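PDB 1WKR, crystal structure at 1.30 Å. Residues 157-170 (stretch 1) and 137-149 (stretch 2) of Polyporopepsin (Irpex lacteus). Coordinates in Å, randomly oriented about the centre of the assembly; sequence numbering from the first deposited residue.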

# COMPACT_ATOMS: atom_id res chain seq x y z
N ASN A 157 5.13 -5.83 -12.95
CA ASN A 157 4.66 -7.20 -12.62
C ASN A 157 3.38 -7.15 -11.78
O ASN A 157 2.92 -8.20 -11.32
CB ASN A 157 5.73 -8.00 -11.91
CG ASN A 157 6.06 -7.48 -10.52
OD1 ASN A 157 5.39 -6.56 -10.02
ND2 ASN A 157 7.03 -8.07 -9.81
N GLY A 158 2.75 -5.99 -11.68
CA GLY A 158 1.55 -5.79 -10.83
C GLY A 158 0.36 -5.38 -11.63
O GLY A 158 0.44 -5.09 -12.85
N GLU A 159 -0.78 -5.30 -10.94
CA GLU A 159 -2.05 -4.93 -11.61
C GLU A 159 -2.99 -4.34 -10.62
O GLU A 159 -3.12 -4.83 -9.49
CB GLU A 159 -2.70 -6.17 -12.30
CG GLU A 159 -3.97 -5.82 -13.09
CD GLU A 159 -4.54 -7.06 -13.66
OE1 GLU A 159 -5.13 -7.88 -12.89
OE2 GLU A 159 -4.50 -7.21 -14.88
N LEU A 160 -3.69 -3.30 -11.02
CA LEU A 160 -4.91 -2.79 -10.32
C LEU A 160 -6.09 -3.14 -11.14
O LEU A 160 -6.09 -2.88 -12.36
CB LEU A 160 -4.85 -1.28 -10.12
CG LEU A 160 -4.04 -0.81 -8.91
CD1 LEU A 160 -2.72 -1.35 -8.70
CD2 LEU A 160 -4.19 0.75 -8.81
N THR A 161 -7.14 -3.66 -10.54
CA THR A 161 -8.41 -3.92 -11.26
C THR A 161 -9.50 -3.17 -10.51
O THR A 161 -9.73 -3.38 -9.30
CB THR A 161 -8.77 -5.40 -11.33
OG1 THR A 161 -7.65 -6.13 -11.92
CG2 THR A 161 -9.96 -5.64 -12.20
N PHE A 162 -10.17 -2.29 -11.21
CA PHE A 162 -11.28 -1.51 -10.65
C PHE A 162 -12.61 -2.18 -11.05
O PHE A 162 -12.90 -2.36 -12.24
CB PHE A 162 -11.27 -0.09 -11.21
CG PHE A 162 -10.07 0.72 -10.70
CD1 PHE A 162 -10.18 1.41 -9.49
CD2 PHE A 162 -8.87 0.75 -11.39
CE1 PHE A 162 -9.12 2.19 -9.01
CE2 PHE A 162 -7.80 1.49 -10.83
CZ PHE A 162 -7.93 2.20 -9.68
N GLY A 163 -13.37 -2.56 -10.05
CA GLY A 163 -14.73 -3.06 -10.27
C GLY A 163 -14.84 -4.58 -10.33
O GLY A 163 -15.98 -5.06 -10.50
N ALA A 164 -13.74 -5.31 -10.20
CA ALA A 164 -13.76 -6.78 -10.28
C ALA A 164 -12.44 -7.29 -9.72
O ALA A 164 -11.49 -6.55 -9.54
CB ALA A 164 -13.87 -7.22 -11.73
N THR A 165 -12.39 -8.59 -9.49
CA THR A 165 -11.18 -9.31 -9.20
C THR A 165 -10.67 -10.01 -10.42
O THR A 165 -11.46 -10.18 -11.44
CB THR A 165 -11.36 -10.34 -8.07
OG1 THR A 165 -12.41 -11.29 -8.49
CG2 THR A 165 -11.84 -9.75 -6.79
N ASP A 166 -9.44 -10.39 -10.50
CA ASP A 166 -8.77 -11.05 -11.61
C ASP A 166 -8.22 -12.37 -11.10
O ASP A 166 -7.25 -12.41 -10.38
CB ASP A 166 -7.64 -10.19 -12.12
CG ASP A 166 -6.86 -10.74 -13.32
OD1 ASP A 166 -7.06 -11.95 -13.57
OD2 ASP A 166 -6.03 -10.06 -13.89
N SER A 167 -8.94 -13.47 -11.43
CA SER A 167 -8.60 -14.80 -10.90
C SER A 167 -7.27 -15.35 -11.41
O SER A 167 -6.73 -16.29 -10.84
CB SER A 167 -9.78 -15.89 -11.30
OG SER A 167 -9.76 -16.09 -12.55
N SER A 168 -6.68 -14.70 -12.39
CA SER A 168 -5.36 -15.08 -12.83
C SER A 168 -4.27 -14.61 -11.86
O SER A 168 -3.13 -15.01 -11.98
CB SER A 168 -5.03 -14.57 -14.27
OG SER A 168 -4.72 -13.17 -14.25
N LYS A 169 -4.66 -13.78 -10.88
CA LYS A 169 -3.73 -13.18 -9.92
C LYS A 169 -3.83 -13.81 -8.55
O LYS A 169 -3.16 -13.30 -7.62
CB LYS A 169 -3.94 -11.70 -9.85
CG LYS A 169 -3.86 -10.99 -11.21
CD LYS A 169 -2.51 -11.12 -11.85
CE LYS A 169 -2.38 -10.23 -13.06
NZ LYS A 169 -1.01 -10.28 -13.65
N TYR A 170 -4.64 -14.83 -8.33
CA TYR A 170 -4.65 -15.48 -7.03
C TYR A 170 -4.92 -16.95 -7.15
O TYR A 170 -5.49 -17.40 -8.17
CB TYR A 170 -5.65 -14.80 -6.07
CG TYR A 170 -7.13 -15.04 -6.37
CD1 TYR A 170 -7.86 -16.10 -5.83
CD2 TYR A 170 -7.83 -14.15 -7.18
CE1 TYR A 170 -9.21 -16.28 -6.09
CE2 TYR A 170 -9.21 -14.32 -7.41
CZ TYR A 170 -9.84 -15.38 -6.85
OH TYR A 170 -11.21 -15.56 -7.09
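Stretch 2 137-149: TIPTNLLAVSFEP

Antiparallel β-pairing fixes register through the backbone, and the extended chain sends successive side chains to alternate faces; this segment of polyporopepsin illustrates the principle well. Strand 142-146 runs against strand 157-162 at 174°, the axes approaching to 4.8 Å. At the start, Asn157 lies opposite Glu148, its ND2 donating to Glu148 O over 3.3 Å. Gly158 follows with its CA only 3.0 Å from Ser146 O; a CB here would clash with that carbonyl. Glu159 and Ser146 then form a hydrogen-bonded pair, Ser146 N to Glu159 O at 2.8 Å and Glu159 N to Ser146 O at 2.9 Å. Leu160 faces Val145 in a non-hydrogen-bonded pair, and its CB packs 3.9 Å from Leu143 CD1. Thr161 and Ala144 repeat the hydrogen-bonded pair, Thr161 N to Ala144 O and Ala144 N to Thr161 O both at 2.9 Å. Phe162 returns to the face of Leu160, where Leu143 CD1 sits over its ring, 3.9 Å from the centroid. Gly163 closes the ladder, its N donating to Leu142 O at 2.9 Å, while its positive phi and the nearness of Ile138 leave no room for a CB. Beyond the turn, Lys169 folds back, its CD 3.6 Å from Ser146 OG, and a water bridges Lys169 NZ to Glu148 OE2.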

# COMPACT_ATOMS: atom_id res chain seq x y z
N THR A 137 -19.20 3.58 -14.51
CA THR A 137 -18.20 2.90 -15.32
C THR A 137 -17.91 1.47 -14.76
O THR A 137 -17.96 0.45 -15.58
CB THR A 137 -16.95 3.66 -15.34
OG1 THR A 137 -17.26 4.98 -15.88
CG2 THR A 137 -15.86 3.00 -16.27
N ILE A 138 -17.72 1.29 -13.50
CA ILE A 138 -17.38 -0.05 -12.95
C ILE A 138 -18.57 -0.61 -12.23
O ILE A 138 -19.40 0.18 -11.68
CB ILE A 138 -16.11 0.04 -12.08
CG1 ILE A 138 -16.32 0.89 -10.81
CG2 ILE A 138 -14.97 0.51 -12.93
CD1 ILE A 138 -15.10 0.88 -9.88
N PRO A 139 -18.77 -1.88 -12.18
CA PRO A 139 -20.06 -2.43 -11.77
C PRO A 139 -20.24 -2.53 -10.24
O PRO A 139 -21.38 -2.58 -9.76
CB PRO A 139 -20.10 -3.85 -12.37
CG PRO A 139 -18.65 -4.22 -12.61
CD PRO A 139 -17.94 -2.91 -12.90
N THR A 140 -19.15 -2.45 -9.47
CA THR A 140 -19.26 -2.40 -7.96
C THR A 140 -18.06 -1.59 -7.50
O THR A 140 -17.10 -1.36 -8.25
CB THR A 140 -19.34 -3.80 -7.40
OG1 THR A 140 -19.71 -3.70 -6.02
CG2 THR A 140 -18.02 -4.59 -7.54
N ASN A 141 -18.18 -1.05 -6.29
CA ASN A 141 -17.19 -0.09 -5.81
C ASN A 141 -16.11 -0.81 -5.08
O ASN A 141 -16.17 -1.11 -3.88
CB ASN A 141 -17.90 0.97 -4.94
CG ASN A 141 -17.02 2.15 -4.67
OD1 ASN A 141 -15.81 2.12 -4.90
ND2 ASN A 141 -17.63 3.24 -4.14
N LEU A 142 -15.08 -1.22 -5.86
CA LEU A 142 -14.04 -2.14 -5.42
C LEU A 142 -12.80 -1.92 -6.22
O LEU A 142 -12.84 -1.62 -7.40
CB LEU A 142 -14.63 -3.53 -5.60
CG LEU A 142 -13.78 -4.78 -5.39
CD1 LEU A 142 -14.68 -5.94 -4.96
CD2 LEU A 142 -12.91 -5.08 -6.63
N LEU A 143 -11.65 -2.18 -5.56
CA LEU A 143 -10.33 -2.21 -6.18
C LEU A 143 -9.66 -3.49 -5.75
O LEU A 143 -9.65 -3.79 -4.57
CB LEU A 143 -9.50 -0.98 -5.69
CG LEU A 143 -8.00 -1.08 -6.05
CD1 LEU A 143 -7.72 -1.03 -7.53
CD2 LEU A 143 -7.27 0.08 -5.36
N ALA A 144 -9.03 -4.22 -6.66
CA ALA A 144 -8.25 -5.43 -6.33
C ALA A 144 -6.86 -5.25 -6.82
O ALA A 144 -6.61 -4.78 -7.97
CB ALA A 144 -8.91 -6.64 -6.96
N VAL A 145 -5.85 -5.59 -6.00
CA VAL A 145 -4.45 -5.28 -6.26
C VAL A 145 -3.64 -6.55 -6.28
O VAL A 145 -3.63 -7.33 -5.31
CB VAL A 145 -3.92 -4.33 -5.16
CG1 VAL A 145 -2.41 -4.12 -5.35
CG2 VAL A 145 -4.65 -3.03 -5.16
N SER A 146 -2.87 -6.71 -7.37
CA SER A 146 -1.86 -7.75 -7.52
C SER A 146 -0.48 -7.16 -7.47
O SER A 146 -0.10 -6.35 -8.36
CB SER A 146 -2.07 -8.49 -8.82
OG SER A 146 -0.99 -9.39 -9.08
N PHE A 147 0.31 -7.52 -6.45
CA PHE A 147 1.76 -7.30 -6.40
C PHE A 147 2.45 -8.64 -6.48
O PHE A 147 1.84 -9.69 -6.23
CB PHE A 147 2.16 -6.57 -5.12
CG PHE A 147 1.69 -5.13 -4.97
CD1 PHE A 147 1.12 -4.42 -5.97
CD2 PHE A 147 1.95 -4.49 -3.78
CE1 PHE A 147 0.79 -3.06 -5.82
CE2 PHE A 147 1.61 -3.14 -3.57
CZ PHE A 147 1.04 -2.44 -4.62
N GLU A 148 3.73 -8.64 -6.87
CA GLU A 148 4.52 -9.86 -6.97
C GLU A 148 5.93 -9.58 -6.52
O GLU A 148 6.41 -8.44 -6.63
CB GLU A 148 4.54 -10.34 -8.43
CG GLU A 148 3.20 -10.74 -8.94
CD GLU A 148 3.21 -11.19 -10.40
OE1 GLU A 148 4.29 -11.20 -11.07
OE2 GLU A 148 2.06 -11.55 -10.84
N PRO A 149 6.65 -10.60 -6.04
CA PRO A 149 8.08 -10.37 -5.70
C PRO A 149 8.86 -9.95 -6.94
O PRO A 149 8.45 -10.19 -8.07
CB PRO A 149 8.53 -11.78 -5.23
CG PRO A 149 7.25 -12.48 -4.85
CD PRO A 149 6.24 -12.02 -5.89
O HOH W 1 -6.31 -7.20 -9.75
O HOH W 2 -1.29 -11.38 -7.27
O HOH W 3 0.27 -8.86 -11.56
O HOH W 4 1.05 -12.43 -13.06